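Local coordinates for protein Vng1086c (Halobacterium sp., PDB 2GF4) that is of unknown function but binds calcium and belongs to the uncharacterised protein family UPF0058, at residues 9-14 with 54-59. Numbering follows the deposited sequence.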
ATOM      1  N   LEU A   9      10.838  16.535   5.012  1.00 25.53           N
ATOM      2  CA  LEU A   9      10.637  15.139   4.617  1.00 22.04           C
ATOM      3  C   LEU A   9      10.190  15.133   3.159  1.00 18.58           C
ATOM      4  O   LEU A   9      10.712  14.346   2.365  1.00 20.12           O
ATOM      5  CB  LEU A   9       9.573  14.514   5.516  1.00 17.68           C
ATOM      6  CG  LEU A   9       9.276  13.029   5.286  1.00 19.63           C
ATOM      7  CD1 LEU A   9      10.499  12.232   5.539  1.00 20.36           C
ATOM      8  CD2 LEU A   9       8.200  12.580   6.201  1.00 20.19           C
ATOM      9  N   HIS A  10       9.219  15.969   2.806  1.00 18.11           N
ATOM     10  CA  HIS A  10       8.760  16.058   1.431  1.00 18.46           C
ATOM     11  C   HIS A  10       9.966  16.416   0.504  1.00 20.85           C
ATOM     12  O   HIS A  10      10.132  15.756  -0.525  1.00 19.89           O
ATOM     13  CB  HIS A  10       7.657  17.101   1.370  1.00 17.79           C
ATOM     14  CG  HIS A  10       6.907  17.133   0.076  1.00 18.29           C
ATOM     15  ND1 HIS A  10       5.858  17.995  -0.156  1.00 18.42           N
ATOM     16  CD2 HIS A  10       7.076  16.434  -1.071  1.00 15.88           C
ATOM     17  CE1 HIS A  10       5.426  17.830  -1.386  1.00 14.89           C
ATOM     18  NE2 HIS A  10       6.143  16.888  -1.961  1.00 18.02           N
ATOM     19  N   GLU A  11      10.817  17.390   0.874  1.00 22.58           N
ATOM     20  CA  GLU A  11      11.976  17.773   0.039  1.00 26.41           C
ATOM     21  C   GLU A  11      12.854  16.571  -0.228  1.00 25.03           C
ATOM     22  O   GLU A  11      13.242  16.351  -1.377  1.00 23.03           O
ATOM     23  CB  GLU A  11      12.814  18.842   0.746  1.00 31.77           C
ATOM     24  CG  GLU A  11      13.479  19.853  -0.190  1.00 43.88           C
ATOM     25  CD  GLU A  11      13.326  21.274   0.343  1.00 52.42           C
ATOM     26  OE1 GLU A  11      12.868  22.174  -0.399  1.00 55.30           O
ATOM     27  OE2 GLU A  11      13.663  21.488   1.532  1.00 55.59           O
ATOM     28  N   GLN A  12      13.175  15.797   0.811  1.00 23.08           N
ATOM     29  CA  GLN A  12      14.032  14.639   0.613  1.00 23.96           C
ATOM     30  C   GLN A  12      13.357  13.535  -0.213  1.00 23.63           C
ATOM     31  O   GLN A  12      14.037  12.900  -1.024  1.00 21.74           O
ATOM     32  CB  GLN A  12      14.503  14.103   1.967  1.00 26.20           C
ATOM     33  CG  GLN A  12      15.531  15.011   2.658  1.00 30.16           C
ATOM     34  CD  GLN A  12      16.734  15.346   1.787  1.00 32.01           C
ATOM     35  OE1 GLN A  12      17.199  14.535   0.991  1.00 33.78           O
ATOM     36  NE2 GLN A  12      17.259  16.539   1.979  1.00 33.57           N
HETATM   37  N   MSE A  13      12.058  13.299  -0.034  1.00 22.11           N
HETATM   38  CA  MSE A  13      11.387  12.271  -0.828  1.00 21.90           C
HETATM   39  C   MSE A  13      11.396  12.698  -2.283  1.00 21.80           C
HETATM   40  O   MSE A  13      11.332  11.834  -3.167  1.00 19.69           O
HETATM   41  CB  MSE A  13       9.959  12.083  -0.350  1.00 23.03           C
HETATM   42  CG  MSE A  13       9.935  11.221   0.923  1.00 24.70           C
HETATM   43 SE   MSE A  13      10.719   9.360   0.604  1.00 37.21          SE
HETATM   44  CE  MSE A  13       9.374   8.493  -0.705  1.00 28.07           C
ATOM     45  N   VAL A  14      11.448  14.001  -2.556  1.00 21.86           N
ATOM     46  CA  VAL A  14      11.498  14.423  -3.947  1.00 21.69           C
ATOM     47  C   VAL A  14      12.926  14.142  -4.426  1.00 23.10           C
ATOM     48  O   VAL A  14      13.113  13.786  -5.604  1.00 22.07           O
ATOM     49  CB  VAL A  14      11.082  15.862  -4.061  1.00 22.48           C
ATOM     50  CG1 VAL A  14      11.487  16.394  -5.376  1.00 22.24           C
ATOM     51  CG2 VAL A  14       9.577  15.904  -3.956  1.00 20.25           C
ATOM     52  N   ALA A  54       1.193  14.338   0.060  1.00 23.20           N
ATOM     53  CA  ALA A  54       2.242  14.224  -0.948  1.00 21.20           C
ATOM     54  C   ALA A  54       3.309  13.230  -0.518  1.00 18.87           C
ATOM     55  O   ALA A  54       3.799  12.479  -1.356  1.00 19.79           O
ATOM     56  CB  ALA A  54       2.889  15.594  -1.211  1.00 19.47           C
ATOM     57  N   VAL A  55       3.676  13.185   0.750  1.00 20.38           N
ATOM     58  CA  VAL A  55       4.695  12.214   1.136  1.00 21.86           C
ATOM     59  C   VAL A  55       4.117  10.805   1.017  1.00 24.03           C
ATOM     60  O   VAL A  55       4.829   9.883   0.615  1.00 23.72           O
ATOM     61  CB  VAL A  55       5.195  12.527   2.524  1.00 21.72           C
ATOM     62  CG1 VAL A  55       6.017  11.395   3.040  1.00 18.46           C
ATOM     63  CG2 VAL A  55       6.063  13.765   2.434  1.00 21.06           C
ATOM     64  N   PHE A  56       2.842  10.645   1.359  1.00 24.03           N
ATOM     65  CA  PHE A  56       2.159   9.356   1.219  1.00 25.09           C
ATOM     66  C   PHE A  56       2.253   8.886  -0.238  1.00 24.83           C
ATOM     67  O   PHE A  56       2.660   7.754  -0.502  1.00 25.24           O
ATOM     68  CB  PHE A  56       0.689   9.548   1.578  1.00 25.06           C
ATOM     69  CG  PHE A  56      -0.121   8.315   1.416  1.00 28.31           C
ATOM     70  CD1 PHE A  56      -0.764   8.034   0.224  1.00 29.77           C
ATOM     71  CD2 PHE A  56      -0.289   7.452   2.480  1.00 29.41           C
ATOM     72  CE1 PHE A  56      -1.511   6.893   0.096  1.00 29.85           C
ATOM     73  CE2 PHE A  56      -1.034   6.316   2.347  1.00 30.21           C
ATOM     74  CZ  PHE A  56      -1.656   6.043   1.166  1.00 30.02           C
ATOM     75  N   LEU A  57       1.876   9.739  -1.188  1.00 24.01           N
ATOM     76  CA  LEU A  57       1.925   9.333  -2.583  1.00 24.33           C
ATOM     77  C   LEU A  57       3.312   8.951  -3.065  1.00 25.70           C
ATOM     78  O   LEU A  57       3.439   8.064  -3.922  1.00 23.12           O
ATOM     79  CB  LEU A  57       1.355  10.446  -3.442  1.00 24.31           C
ATOM     80  CG  LEU A  57      -0.168  10.544  -3.272  1.00 28.72           C
ATOM     81  CD1 LEU A  57      -0.616  11.782  -3.972  1.00 27.08           C
ATOM     82  CD2 LEU A  57      -0.871   9.312  -3.840  1.00 27.35           C
ATOM     83  N   LEU A  58       4.342   9.619  -2.535  1.00 25.65           N
ATOM     84  CA  LEU A  58       5.732   9.335  -2.924  1.00 26.95           C
ATOM     85  C   LEU A  58       6.190   8.000  -2.357  1.00 27.37           C
ATOM     86  O   LEU A  58       6.790   7.205  -3.086  1.00 27.32           O
ATOM     87  CB  LEU A  58       6.663  10.434  -2.408  1.00 26.57           C
ATOM     88  CG  LEU A  58       6.514  11.775  -3.122  1.00 25.69           C
ATOM     89  CD1 LEU A  58       7.418  12.778  -2.520  1.00 27.64           C
ATOM     90  CD2 LEU A  58       6.861  11.607  -4.535  1.00 26.31           C
ATOM     91  N   GLY A  59       5.949   7.775  -1.062  1.00 27.44           N
ATOM     92  CA  GLY A  59       6.333   6.505  -0.447  1.00 28.17           C
ATOM     93  C   GLY A  59       5.612   5.368  -1.137  1.00 27.28           C
ATOM     94  O   GLY A  59       6.213   4.372  -1.519  1.00 28.61           O
TER
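H10 and M13 of helix 3-21 form a corner into which L58 of helix 48-71 fits, in a parallel helix-helix packing: the short axes run 28° apart in direction and approach to 9.8 Å. The bump on one side is the CD1 branch of L58, which enters the hollow bounded by H10, M13 and V14. L58 CD1 is pressed against M13 CB at 3.4 Å, tighter than usual van der Waals contact, while H10 CD2 and V14 CG2 stand 3.9 and 4.1 Å from it. The answering bump is the imidazole of H10. With CG anti to the backbone N (chi1 -169°), the ring reaches over A54, whose methyl CB sits beneath one face, 3.4 Å from H10 CE1. V55 fills the next groove with both branches: CG2 lies 3.7 Å from H10 CA, and CG1 meets L9 CD2 at 4.0 Å. The ring's nitrogens turn to other partners, NE2 hydrogen-bonding Y34 OH and ND1 bonding H51 ND1; E40, a calcium ligand, lies close by. With the ring gone, an alanine in place of H10 would probably open a gap over the A54 methyl and leave the Y34 hydroxyl and H51 ND1 without this partner. L62 and M66 of a second subunit pack on M13 and on L9 and V55, respectively, extending the apolar layer into the assembly. Bent at chi2 and chi3, selenomethionine M13 folds its terminal methyl onto side-chain-less G59, bringing CE to 3.5 Å from G59 N.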